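Local coordinates for protein alpha-glucosidase (Pseudoalteromonas sp. K8, PDB 5HQA) that hydrolyses alpha-glucosides as a chloride-activated family 97 glycoside hydrolase, binding the inhibitor acarbose in a calcium-containing pocket, at residues Trp70-Gln74 with Asp553-Ser557; Ser360-Ser364 with Ile396-Asp400; Tyr366-Met370 with Glu418-Asn422; Ile494-Ser498 with Asn627-Leu631; Asp618-Trp624 with Lys647-Gly653. The contacts are given in a common frame with arbitrary orientation. Residue numbers count along the deposited sequence, not the author numbering.

Interaction 1: residues Trp70-Gln74 with Asp553-Ser557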
# COMPACT_ATOMS: atom_id res chain seq x y z
N TRP A 70 7.08 -14.07 -2.29
CA TRP A 70 7.40 -13.29 -1.10
C TRP A 70 6.08 -12.69 -0.65
O TRP A 70 5.14 -12.59 -1.44
CB TRP A 70 8.42 -12.19 -1.39
CG TRP A 70 8.01 -11.30 -2.53
CD1 TRP A 70 8.37 -11.43 -3.85
CD2 TRP A 70 7.14 -10.15 -2.48
NE1 TRP A 70 7.79 -10.44 -4.60
CE2 TRP A 70 7.03 -9.64 -3.79
CE3 TRP A 70 6.46 -9.50 -1.44
CZ2 TRP A 70 6.27 -8.51 -4.09
CZ3 TRP A 70 5.70 -8.39 -1.75
CH2 TRP A 70 5.61 -7.90 -3.06
N GLY A 71 6.01 -12.28 0.60
CA GLY A 71 4.78 -11.69 1.06
C GLY A 71 4.67 -11.69 2.57
O GLY A 71 5.63 -11.95 3.30
N GLU A 72 3.45 -11.36 3.02
CA GLU A 72 3.08 -11.37 4.43
C GLU A 72 2.67 -12.76 4.90
O GLU A 72 2.55 -12.99 6.10
CB GLU A 72 1.95 -10.36 4.66
CG GLU A 72 0.60 -10.71 3.99
CD GLU A 72 0.48 -10.28 2.52
OE1 GLU A 72 1.27 -10.73 1.66
OE2 GLU A 72 -0.45 -9.48 2.22
N ARG A 73 2.45 -13.69 3.97
CA ARG A 73 2.24 -15.09 4.29
C ARG A 73 2.65 -15.90 3.08
O ARG A 73 2.57 -15.42 1.94
CB ARG A 73 0.79 -15.38 4.70
CG ARG A 73 -0.26 -15.05 3.65
CD ARG A 73 -1.68 -15.27 4.19
NE ARG A 73 -1.82 -14.73 5.54
CZ ARG A 73 -2.23 -13.50 5.83
NH1 ARG A 73 -2.31 -13.11 7.09
NH2 ARG A 73 -2.56 -12.66 4.86
N GLN A 74 3.10 -17.13 3.33
CA GLN A 74 3.61 -17.97 2.25
C GLN A 74 2.48 -18.64 1.47
O GLN A 74 2.51 -18.68 0.24
CB GLN A 74 4.55 -19.02 2.83
CG GLN A 74 4.97 -20.08 1.86
CD GLN A 74 6.12 -20.90 2.40
OE1 GLN A 74 6.64 -20.60 3.48
NE2 GLN A 74 6.54 -21.91 1.66
N ASP A 553 10.07 -10.74 5.41
CA ASP A 553 9.38 -11.72 4.60
C ASP A 553 8.85 -12.78 5.55
O ASP A 553 9.59 -13.29 6.40
CB ASP A 553 10.33 -12.32 3.56
CG ASP A 553 9.61 -13.12 2.49
OD1 ASP A 553 10.24 -14.06 1.95
OD2 ASP A 553 8.44 -12.81 2.18
N TRP A 554 7.57 -13.11 5.42
CA TRP A 554 6.87 -13.80 6.49
C TRP A 554 6.14 -15.01 5.94
O TRP A 554 5.51 -14.93 4.88
CB TRP A 554 5.86 -12.86 7.16
CG TRP A 554 6.46 -11.54 7.56
CD1 TRP A 554 6.37 -10.35 6.88
CD2 TRP A 554 7.23 -11.27 8.73
NE1 TRP A 554 7.05 -9.36 7.56
CE2 TRP A 554 7.59 -9.90 8.70
CE3 TRP A 554 7.67 -12.06 9.80
CZ2 TRP A 554 8.35 -9.31 9.70
CZ3 TRP A 554 8.43 -11.46 10.81
CH2 TRP A 554 8.76 -10.10 10.74
N GLN A 555 6.22 -16.14 6.65
CA GLN A 555 5.39 -17.26 6.22
C GLN A 555 3.97 -17.16 6.76
O GLN A 555 3.07 -17.76 6.17
CB GLN A 555 6.02 -18.60 6.62
CG GLN A 555 6.45 -18.74 8.05
CD GLN A 555 6.89 -20.16 8.34
OE1 GLN A 555 6.16 -21.11 8.02
NE2 GLN A 555 8.08 -20.33 8.92
N GLN A 556 3.75 -16.41 7.84
CA GLN A 556 2.39 -16.18 8.33
C GLN A 556 2.34 -14.83 9.03
O GLN A 556 3.34 -14.36 9.58
CB GLN A 556 1.92 -17.30 9.28
CG GLN A 556 0.42 -17.26 9.62
CD GLN A 556 -0.49 -17.14 8.39
OE1 GLN A 556 -0.78 -16.04 7.91
NE2 GLN A 556 -0.93 -18.29 7.86
N SER A 557 1.17 -14.19 8.98
CA SER A 557 0.91 -12.93 9.67
C SER A 557 -0.47 -13.01 10.30
O SER A 557 -1.39 -13.60 9.72
CB SER A 557 0.97 -11.72 8.72
OG SER A 557 2.27 -11.51 8.22
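A classic beta bulge marks this junction between the N-terminal beta domain and the C-terminal antiparallel sheet: Q555 and Q556 both face K573 on the neighbouring strand 567-574, just where the chain turns a corner at Q555. The loop between strands 53-67 and 75-89 runs alongside and pairs with the backbone of 553-557. D553 OD2 accepts from G71 N (2.9 Å), and W554 N donates to G71 O (3.1 Å). Glycine suits position 71 because, at its backbone angles, a CB would be jammed against the carbonyl of W70. Further on, Q74 N donates a hydrogen bond to Q555 O (2.9 Å). R73, long and with several donors, reaches across to Q556 and S557, while its NH2 makes a salt bridge with D244. E72 OE2 forms a salt bridge with R445 and W70 NE1 bonds P449 O, so the loop also holds the barrel domain. The small S557 fits close under the loop, its OG donating to E72 O at 2.6 Å. R73 NE gives a hydrogen bond to Q556 OE1 (2.9 Å) and R73 NH1 one to S557 O (2.8 Å), and the same Q556 OE1 also accepts from S557 N, at 2.9 Å.

Interaction 2: residues Ser360-Ser364 with Ile396-Asp400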
# COMPACT_ATOMS: atom_id res chain seq x y z
N SER A 360 9.50 14.35 -11.00
CA SER A 360 8.79 15.60 -10.71
C SER A 360 7.57 15.75 -11.62
O SER A 360 7.24 16.85 -12.08
CB SER A 360 9.70 16.81 -10.82
OG SER A 360 10.58 16.86 -9.71
N GLY A 361 6.90 14.63 -11.89
CA GLY A 361 5.64 14.65 -12.60
C GLY A 361 5.73 14.60 -14.11
O GLY A 361 4.69 14.39 -14.75
N ASN A 362 6.91 14.77 -14.71
CA ASN A 362 6.99 14.76 -16.16
C ASN A 362 7.27 13.33 -16.61
O ASN A 362 8.42 12.89 -16.66
CB ASN A 362 8.06 15.72 -16.68
CG ASN A 362 8.09 15.77 -18.20
OD1 ASN A 362 7.71 14.81 -18.89
ND2 ASN A 362 8.56 16.90 -18.74
N VAL A 363 6.20 12.61 -16.97
CA VAL A 363 6.37 11.20 -17.28
C VAL A 363 6.85 10.98 -18.71
O VAL A 363 7.37 9.89 -19.01
CB VAL A 363 5.06 10.42 -17.01
CG1 VAL A 363 4.73 10.49 -15.52
CG2 VAL A 363 3.91 10.98 -17.85
N SER A 364 6.71 11.97 -19.59
CA SER A 364 7.21 11.79 -20.95
C SER A 364 8.72 11.90 -21.01
O SER A 364 9.37 11.15 -21.74
CB SER A 364 6.56 12.81 -21.89
OG SER A 364 5.17 12.57 -21.99
N ILE A 396 0.24 15.61 -13.27
CA ILE A 396 1.14 14.84 -14.12
C ILE A 396 1.25 15.56 -15.46
O ILE A 396 0.25 16.02 -16.02
CB ILE A 396 0.60 13.40 -14.31
CG1 ILE A 396 0.72 12.59 -13.01
CG2 ILE A 396 1.33 12.70 -15.48
CD1 ILE A 396 2.15 12.23 -12.63
N LYS A 397 2.47 15.67 -15.98
CA LYS A 397 2.70 16.28 -17.28
C LYS A 397 3.07 15.20 -18.29
O LYS A 397 4.02 14.44 -18.07
CB LYS A 397 3.80 17.33 -17.20
CG LYS A 397 4.14 17.99 -18.54
CD LYS A 397 5.27 18.99 -18.35
CE LYS A 397 5.71 19.58 -19.67
NZ LYS A 397 6.72 20.65 -19.47
N ARG A 398 2.32 15.13 -19.39
CA ARG A 398 2.71 14.32 -20.54
C ARG A 398 2.72 15.19 -21.78
O ARG A 398 2.07 16.24 -21.84
CB ARG A 398 1.77 13.12 -20.75
CG ARG A 398 0.38 13.52 -21.21
CD ARG A 398 -0.52 12.30 -21.37
NE ARG A 398 -1.86 12.69 -21.82
CZ ARG A 398 -2.27 12.62 -23.08
NH1 ARG A 398 -3.50 13.01 -23.40
NH2 ARG A 398 -1.45 12.17 -24.03
N ILE A 399 3.49 14.75 -22.78
CA ILE A 399 3.53 15.39 -24.09
C ILE A 399 2.80 14.47 -25.05
O ILE A 399 3.18 13.30 -25.19
CB ILE A 399 4.97 15.64 -24.55
CG1 ILE A 399 5.75 16.43 -23.50
CG2 ILE A 399 4.98 16.38 -25.87
CD1 ILE A 399 5.20 17.82 -23.25
N ASP A 400 1.76 14.97 -25.70
CA ASP A 400 0.98 14.09 -26.56
C ASP A 400 1.65 13.93 -27.92
O ASP A 400 2.72 14.49 -28.19
CB ASP A 400 -0.48 14.57 -26.66
CG ASP A 400 -0.69 15.82 -27.53
OD1 ASP A 400 0.21 16.27 -28.29
OD2 ASP A 400 -1.82 16.35 -27.46
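Rotamers decide how this single parallel beta bridge between N362 and K397 is finished off by side chains. K397 N donates to G361 O (2.8 Å) and V363 N donates to K397 O (3.1 Å), flanking N362, and the two chain directions differ by only 22°. G361 has a positive phi of 88°, a conformation in which a CB would be jammed against the carbonyl of S360, so the absent side chain lets the chain bend into the bridge. N362 is the N-cap of helix 363-379: with chi1 at t, its OD1 accepts from N365 N while ND2 hydrogen-bonds D326. K397 is t at all four chi angles, and this full extension carries its ammonium group to a salt bridge with the same D326, K397 CD passing 3.9 Å from N362 ND2. S364, at chi1 m, does the work of a third backbone rung: its small side chain points toward the strand and OG accepts from I399 N (2.9 Å). Beta-branched V363 and I396, both m at chi1, bring their CG2 atoms to 3.9 Å. R398 takes p at chi1 and leads away to a salt bridge with E408 and a cation-pi contact with F414. The bridge thus ties the start of helix 363-379, just after barrel strand 352-358, to the hairpin of strands 396-399 and 405-408, with helix 413-428 supplying F414 and M415 against V363.

Interaction 3: residues Tyr366-Met370 with Glu418-Asn422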
# COMPACT_ATOMS: atom_id res chain seq x y z
N TYR A 366 10.64 11.02 -18.60
CA TYR A 366 11.10 9.74 -18.06
C TYR A 366 10.94 8.63 -19.09
O TYR A 366 11.86 7.85 -19.32
CB TYR A 366 10.31 9.41 -16.79
CG TYR A 366 10.74 8.16 -16.05
CD1 TYR A 366 12.07 7.72 -16.06
CD2 TYR A 366 9.82 7.43 -15.31
CE1 TYR A 366 12.45 6.58 -15.35
CE2 TYR A 366 10.19 6.30 -14.60
CZ TYR A 366 11.50 5.88 -14.63
OH TYR A 366 11.84 4.75 -13.93
N ARG A 367 9.76 8.56 -19.72
CA ARG A 367 9.49 7.49 -20.67
C ARG A 367 10.52 7.46 -21.80
O ARG A 367 10.97 6.38 -22.21
CB ARG A 367 8.07 7.66 -21.23
CG ARG A 367 7.78 6.86 -22.49
CD ARG A 367 7.48 5.42 -22.17
NE ARG A 367 6.12 5.25 -21.68
CZ ARG A 367 5.24 4.39 -22.18
NH1 ARG A 367 5.55 3.60 -23.18
NH2 ARG A 367 4.03 4.32 -21.64
N LYS A 368 10.92 8.63 -22.30
CA LYS A 368 11.85 8.63 -23.42
C LYS A 368 13.23 8.14 -23.02
O LYS A 368 13.96 7.63 -23.88
CB LYS A 368 11.93 10.02 -24.07
CG LYS A 368 12.77 11.04 -23.34
CD LYS A 368 12.53 12.44 -23.92
CE LYS A 368 13.26 13.53 -23.11
NZ LYS A 368 12.48 14.82 -23.03
N GLN A 369 13.59 8.24 -21.74
CA GLN A 369 14.90 7.81 -21.27
C GLN A 369 14.86 6.46 -20.56
O GLN A 369 15.91 5.95 -20.17
CB GLN A 369 15.50 8.84 -20.31
CG GLN A 369 15.60 10.24 -20.85
CD GLN A 369 16.20 11.17 -19.82
OE1 GLN A 369 17.32 10.96 -19.35
NE2 GLN A 369 15.44 12.21 -19.45
N MET A 370 13.68 5.88 -20.40
CA MET A 370 13.50 4.76 -19.48
C MET A 370 14.32 3.54 -19.89
O MET A 370 14.92 2.88 -19.04
CB MET A 370 12.02 4.42 -19.39
CG MET A 370 11.63 3.64 -18.19
SD MET A 370 9.86 3.31 -18.21
CE MET A 370 9.20 4.94 -17.83
N GLU A 418 0.77 3.84 -17.44
CA GLU A 418 2.15 4.32 -17.38
C GLU A 418 2.93 3.62 -16.28
O GLU A 418 4.09 3.23 -16.48
CB GLU A 418 2.14 5.84 -17.19
CG GLU A 418 3.43 6.53 -17.53
CD GLU A 418 3.77 6.48 -19.02
OE1 GLU A 418 2.85 6.47 -19.88
OE2 GLU A 418 4.98 6.44 -19.33
N TYR A 419 2.32 3.45 -15.10
CA TYR A 419 3.01 2.76 -14.01
C TYR A 419 3.33 1.32 -14.41
O TYR A 419 4.44 0.83 -14.17
CB TYR A 419 2.17 2.75 -12.74
CG TYR A 419 2.00 4.07 -12.03
CD1 TYR A 419 3.09 4.72 -11.45
CD2 TYR A 419 0.74 4.65 -11.90
CE1 TYR A 419 2.91 5.93 -10.77
CE2 TYR A 419 0.55 5.85 -11.23
CZ TYR A 419 1.64 6.48 -10.67
OH TYR A 419 1.46 7.67 -10.00
N LEU A 420 2.35 0.62 -14.98
CA LEU A 420 2.57 -0.79 -15.29
C LEU A 420 3.61 -0.95 -16.39
O LEU A 420 4.38 -1.91 -16.37
CB LEU A 420 1.25 -1.46 -15.68
CG LEU A 420 1.36 -2.97 -15.85
CD1 LEU A 420 1.88 -3.61 -14.57
CD2 LEU A 420 0.04 -3.60 -16.27
N HIS A 421 3.67 -0.01 -17.35
CA HIS A 421 4.72 -0.08 -18.35
C HIS A 421 6.09 -0.03 -17.69
O HIS A 421 6.99 -0.81 -18.05
CB HIS A 421 4.60 1.06 -19.35
CG HIS A 421 5.82 1.25 -20.18
ND1 HIS A 421 6.18 0.38 -21.19
CD2 HIS A 421 6.80 2.18 -20.13
CE1 HIS A 421 7.32 0.77 -21.73
NE2 HIS A 421 7.72 1.87 -21.11
N ASN A 422 6.26 0.87 -16.72
CA ASN A 422 7.53 1.00 -16.00
C ASN A 422 7.88 -0.30 -15.28
O ASN A 422 9.03 -0.78 -15.36
CB ASN A 422 7.40 2.17 -15.01
CG ASN A 422 8.66 2.40 -14.19
OD1 ASN A 422 8.66 2.17 -12.98
ND2 ASN A 422 9.71 2.89 -14.84
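The firmest link is a two-pronged salt bridge: R367 NE meets E418 OE2 at 2.9 Å and R367 NH2 meets E418 OE1 at 3.0 Å, a side-on pairing that uses both carboxylate oxygens. E418 starts sideways, but its end swings nearer, and R367, with chi2 and chi3 both at p, curls to present the edge of its guanidinium. One face of that planar cation lies flat on the H421 ring, centres 3.7 Å apart and planes at 13°, so arginine suits the place twice over, pairing with acid at its edge and stacking with its face. Deeper in, N422 ND2 donates to Y366 OH (3.0 Å), a hydroxyl also hydrogen-bonded to H357 ND1, and makes a weak hydrogen bond to M370 SD (3.4 Å). The flexible, polarisable methionine fills the space between, its SD also lying obliquely 4.5 Å from the H421 ring centroid. The segment axes come no closer than 11.8 Å and cross at 18°, so long side chains rather than backbones bridge the gap. This nearly parallel alignment is that of successive helices around a TIM barrel. Helix 363-379 follows strand 352-358 and helix 413-428 precedes strand 432-435, while Y366 and N422 both rest on T387 of strand 384-388 and N422 also touches I433.

Interaction 4: residues Ile494-Ser498 with Asn627-Leu631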
# COMPACT_ATOMS: atom_id res chain seq x y z
N ILE A 494 13.35 5.95 12.80
CA ILE A 494 14.06 7.17 13.18
C ILE A 494 14.43 7.07 14.66
O ILE A 494 13.57 6.92 15.52
CB ILE A 494 13.21 8.42 12.90
CG1 ILE A 494 12.99 8.59 11.39
CG2 ILE A 494 13.89 9.68 13.46
CD1 ILE A 494 14.28 8.74 10.59
N PHE A 495 15.73 7.15 14.94
CA PHE A 495 16.26 7.05 16.29
C PHE A 495 16.55 8.40 16.92
O PHE A 495 16.43 8.54 18.14
CB PHE A 495 17.56 6.23 16.32
CG PHE A 495 17.33 4.75 16.46
CD1 PHE A 495 16.12 4.18 16.12
CD2 PHE A 495 18.34 3.93 16.95
CE1 PHE A 495 15.92 2.81 16.25
CE2 PHE A 495 18.14 2.56 17.09
CZ PHE A 495 16.93 2.00 16.74
N ASP A 496 16.99 9.38 16.14
CA ASP A 496 17.12 10.75 16.65
C ASP A 496 15.81 11.46 16.35
O ASP A 496 15.55 11.88 15.22
CB ASP A 496 18.32 11.47 16.03
CG ASP A 496 18.39 12.93 16.47
OD1 ASP A 496 17.73 13.29 17.47
OD2 ASP A 496 19.11 13.73 15.81
N LEU A 497 14.98 11.59 17.38
CA LEU A 497 13.70 12.27 17.28
C LEU A 497 13.79 13.74 17.66
O LEU A 497 12.76 14.42 17.73
CB LEU A 497 12.68 11.59 18.19
CG LEU A 497 12.50 10.09 17.97
CD1 LEU A 497 11.79 9.48 19.16
CD2 LEU A 497 11.68 9.85 16.71
N SER A 498 15.01 14.25 17.90
CA SER A 498 15.22 15.55 18.54
C SER A 498 15.80 16.60 17.61
O SER A 498 16.14 17.69 18.09
CB SER A 498 16.14 15.39 19.75
OG SER A 498 15.63 14.47 20.69
N ASN A 627 9.60 12.73 26.76
CA ASN A 627 10.40 11.61 27.22
C ASN A 627 10.27 10.42 26.27
O ASN A 627 9.92 9.31 26.71
CB ASN A 627 9.99 11.23 28.65
CG ASN A 627 11.03 10.41 29.36
OD1 ASN A 627 12.21 10.44 29.01
ND2 ASN A 627 10.61 9.68 30.39
N PRO A 628 10.55 10.59 24.97
CA PRO A 628 10.30 9.48 24.03
C PRO A 628 11.35 8.39 24.05
O PRO A 628 11.09 7.31 23.48
CB PRO A 628 10.30 10.18 22.67
CG PRO A 628 11.31 11.28 22.86
CD PRO A 628 11.12 11.76 24.29
N TYR A 629 12.51 8.61 24.64
CA TYR A 629 13.59 7.64 24.50
C TYR A 629 13.64 6.59 25.61
O TYR A 629 14.38 5.62 25.47
CB TYR A 629 14.95 8.34 24.43
CG TYR A 629 15.09 9.31 23.28
CD1 TYR A 629 15.09 8.87 21.96
CD2 TYR A 629 15.26 10.67 23.52
CE1 TYR A 629 15.24 9.77 20.90
CE2 TYR A 629 15.41 11.57 22.47
CZ TYR A 629 15.40 11.11 21.16
OH TYR A 629 15.56 12.00 20.12
N ASP A 630 12.89 6.76 26.70
CA ASP A 630 12.93 5.76 27.76
C ASP A 630 12.54 4.41 27.20
O ASP A 630 11.46 4.26 26.61
CB ASP A 630 12.01 6.14 28.91
CG ASP A 630 12.62 7.19 29.83
OD1 ASP A 630 13.64 7.82 29.46
OD2 ASP A 630 12.07 7.39 30.93
N LEU A 631 13.41 3.42 27.36
CA LEU A 631 13.27 2.14 26.70
C LEU A 631 13.70 1.04 27.66
O LEU A 631 14.67 1.20 28.41
CB LEU A 631 14.13 2.09 25.43
CG LEU A 631 14.04 0.82 24.59
CD1 LEU A 631 12.75 0.81 23.81
CD2 LEU A 631 15.24 0.74 23.67
O HOH W 1 18.99 12.59 20.10
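Hydrogen bonds centre on one phenol. Y629 OH accepts from L497 N (2.8 Å) and makes a very short bond, 2.5 Å, with S498 OG, in which either hydroxyl could be the donor. Tyrosine suits this position because its rigid ring carries a hydroxyl well beyond its own backbone; the nearest CA atoms of the two segments, in L497 and P628, remain 8.1 Å apart. A water adds an indirect link, donating to D496 OD1 at 3.0 Å and contacting Y629 OH weakly at 3.5 Å. The ring edge also approaches a carbonyl, with F495 O 3.2 Å from Y629 CE1, while K540 NZ hydrogen-bonds that same oxygen. Apolar packing completes the contact: L497 CD1 lies 3.9 Å from P628 CB and 3.9 Å from Y629 CE1, so the branched leucine fills the angle between the proline and tyrosine rings. Among bonds that shape each loop locally, N627 ND2 donates weakly to D630 OD2 (2.8 Å). The rings of F495 and Y537 meet edge-to-face, on the barrel side of the contact. D496 OD1 accepts from S498 N at 2.9 Å, which makes an Asx turn. The whole is a loop-to-loop interdomain contact, joining a long loop of the TIM-barrel domain to the loop between strands 611-618 and 631-638 of the C-terminal beta domain.

Interaction 5: residues Asp618-Trp624 with Lys647-Gly653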
# COMPACT_ATOMS: atom_id res chain seq x y z
N ASP A 618 8.39 0.45 25.80
CA ASP A 618 8.48 1.76 26.43
C ASP A 618 8.94 1.61 27.86
O ASP A 618 8.44 0.76 28.60
CB ASP A 618 7.13 2.46 26.38
CG ASP A 618 6.71 2.82 24.97
OD1 ASP A 618 5.57 2.47 24.57
OD2 ASP A 618 7.51 3.46 24.26
N GLY A 619 9.88 2.46 28.26
CA GLY A 619 10.25 2.53 29.66
C GLY A 619 9.10 2.98 30.53
O GLY A 619 8.10 3.54 30.07
N LYS A 620 9.27 2.74 31.83
CA LYS A 620 8.27 3.07 32.84
C LYS A 620 7.71 4.48 32.68
O LYS A 620 6.49 4.69 32.75
CB LYS A 620 8.91 2.90 34.22
CG LYS A 620 8.04 3.24 35.40
CD LYS A 620 8.72 2.72 36.67
CE LYS A 620 8.95 3.83 37.69
NZ LYS A 620 9.85 3.37 38.78
N ASN A 621 8.57 5.47 32.45
CA ASN A 621 8.16 6.87 32.40
C ASN A 621 8.12 7.44 30.99
O ASN A 621 8.00 8.66 30.83
CB ASN A 621 9.10 7.71 33.27
CG ASN A 621 9.13 7.23 34.70
OD1 ASN A 621 8.09 6.94 35.28
ND2 ASN A 621 10.32 7.10 35.26
N ALA A 622 8.19 6.59 29.97
CA ALA A 622 8.16 7.06 28.60
C ALA A 622 6.86 7.79 28.29
O ALA A 622 5.78 7.39 28.74
CB ALA A 622 8.33 5.89 27.63
N GLU A 623 6.97 8.87 27.53
CA GLU A 623 5.82 9.53 26.92
C GLU A 623 6.36 10.35 25.75
O GLU A 623 7.44 10.94 25.86
CB GLU A 623 5.05 10.40 27.93
CG GLU A 623 5.83 11.57 28.50
CD GLU A 623 5.75 12.83 27.64
OE1 GLU A 623 6.58 13.74 27.85
OE2 GLU A 623 4.86 12.92 26.76
N TRP A 624 5.62 10.38 24.64
CA TRP A 624 6.25 10.77 23.38
C TRP A 624 6.71 12.23 23.35
O TRP A 624 7.65 12.56 22.63
CB TRP A 624 5.32 10.48 22.19
CG TRP A 624 4.12 11.38 22.05
CD1 TRP A 624 2.86 11.15 22.53
CD2 TRP A 624 4.05 12.64 21.35
NE1 TRP A 624 2.02 12.19 22.18
CE2 TRP A 624 2.73 13.11 21.45
CE3 TRP A 624 4.99 13.41 20.65
CZ2 TRP A 624 2.31 14.32 20.89
CZ3 TRP A 624 4.58 14.62 20.09
CH2 TRP A 624 3.25 15.05 20.21
N LYS A 647 2.19 -2.71 27.73
CA LYS A 647 1.96 -1.39 28.32
C LYS A 647 2.59 -0.37 27.38
O LYS A 647 3.81 -0.16 27.39
CB LYS A 647 2.54 -1.30 29.72
CG LYS A 647 2.01 -2.36 30.64
CD LYS A 647 1.33 -1.77 31.86
CE LYS A 647 1.23 -2.84 32.94
NZ LYS A 647 1.06 -2.28 34.31
N LEU A 648 1.75 0.25 26.57
CA LEU A 648 2.18 1.18 25.54
C LEU A 648 2.09 2.60 26.08
O LEU A 648 1.05 3.00 26.61
CB LEU A 648 1.31 1.02 24.29
CG LEU A 648 1.66 -0.07 23.26
CD1 LEU A 648 2.13 -1.36 23.90
CD2 LEU A 648 0.51 -0.34 22.31
N ALA A 649 3.19 3.35 25.97
CA ALA A 649 3.17 4.75 26.38
C ALA A 649 2.33 5.56 25.39
O ALA A 649 1.87 5.05 24.36
CB ALA A 649 4.59 5.30 26.45
N THR A 650 2.12 6.84 25.71
CA THR A 650 1.48 7.72 24.73
C THR A 650 2.28 7.71 23.43
O THR A 650 3.50 7.90 23.45
CB THR A 650 1.35 9.14 25.27
OG1 THR A 650 2.64 9.62 25.68
CG2 THR A 650 0.38 9.16 26.46
N SER A 651 1.59 7.46 22.32
CA SER A 651 2.21 7.21 21.02
C SER A 651 3.41 6.27 21.14
O SER A 651 4.48 6.49 20.56
CB SER A 651 2.59 8.51 20.32
OG SER A 651 2.70 8.28 18.92
N GLY A 652 3.22 5.20 21.91
CA GLY A 652 4.25 4.23 22.15
C GLY A 652 4.02 2.93 21.39
O GLY A 652 3.15 2.80 20.54
N GLY A 653 4.85 1.94 21.74
CA GLY A 653 4.81 0.68 21.03
C GLY A 653 5.70 -0.34 21.71
O GLY A 653 6.44 -0.02 22.66
O HOH W 2 5.65 -0.36 25.29
O HOH W 3 6.08 -0.74 28.72
O HOH W 4 3.02 7.47 28.53
O HOH W 5 2.28 12.23 26.65
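At K647 it is the carbonyl that matters: one water lies 2.8 Å from K647 O and 2.9 Å from D618 N, whose proton it accepts, and a second lies 2.7 Å from K647 O and 2.8 Å from D618 O. L648 points away from the loop and packs on I598 of strand 596-601. A649 N then donates to D618 OD1 (2.9 Å), and its small methyl fits closely, A649 CB being 4.0 Å from A622 CB and 3.3 Å from A622 O. Here strand 643-648 gives way to strand 653-660 in the antiparallel C-terminal beta domain, and the connection folds against the loop after strand 611-618, which holds a type I beta turn from G619 to A622. T650 OG1 accepts from W624 N (3.2 Å), and a water joins T650 OG1 (2.8 Å) to E623 OE2 (2.7 Å); another runs from A622 O (2.8 Å) to T650 N (3.0 Å). S651 takes positive backbone angles, placing its CB 3.5 Å from W624 CD1, while its OG turns to Q510 O. No side chain could stand at G652, since a CB would fall 2.1 Å from D618 OD1; G652 CA already lies 3.3 Å from that oxygen. G653 N completes the set with a hydrogen bond to D618 OD1 (3.0 Å), while the other carboxylate oxygen of D618, OD2, bonds T512 OG1.

Interactions 2 and 3 share helix 363-379 and lie 10 Å apart between centres, touching where V363 O comes 4.2 Å from E418 OE2. Both lie in a second layer near the glycan-binding pocket: G361 is about 11 Å, and the Y366 side chain about 12 Å, from the acarviosine unit of bound acarbose, while the I396 side chain is about 7 Å from that of the calcium ligand E437. Interactions 4 and 5 adjoin as well, with centres 11 Å apart; N627 ND2 probably bonds N621 O (2.8 Å), and G619 N probably bonds D630 O (2.9 Å). Interaction 1, its centre 29-36 Å from the others, joins N- and C-terminal domains, as interaction 4 joins barrel and C-terminal domain.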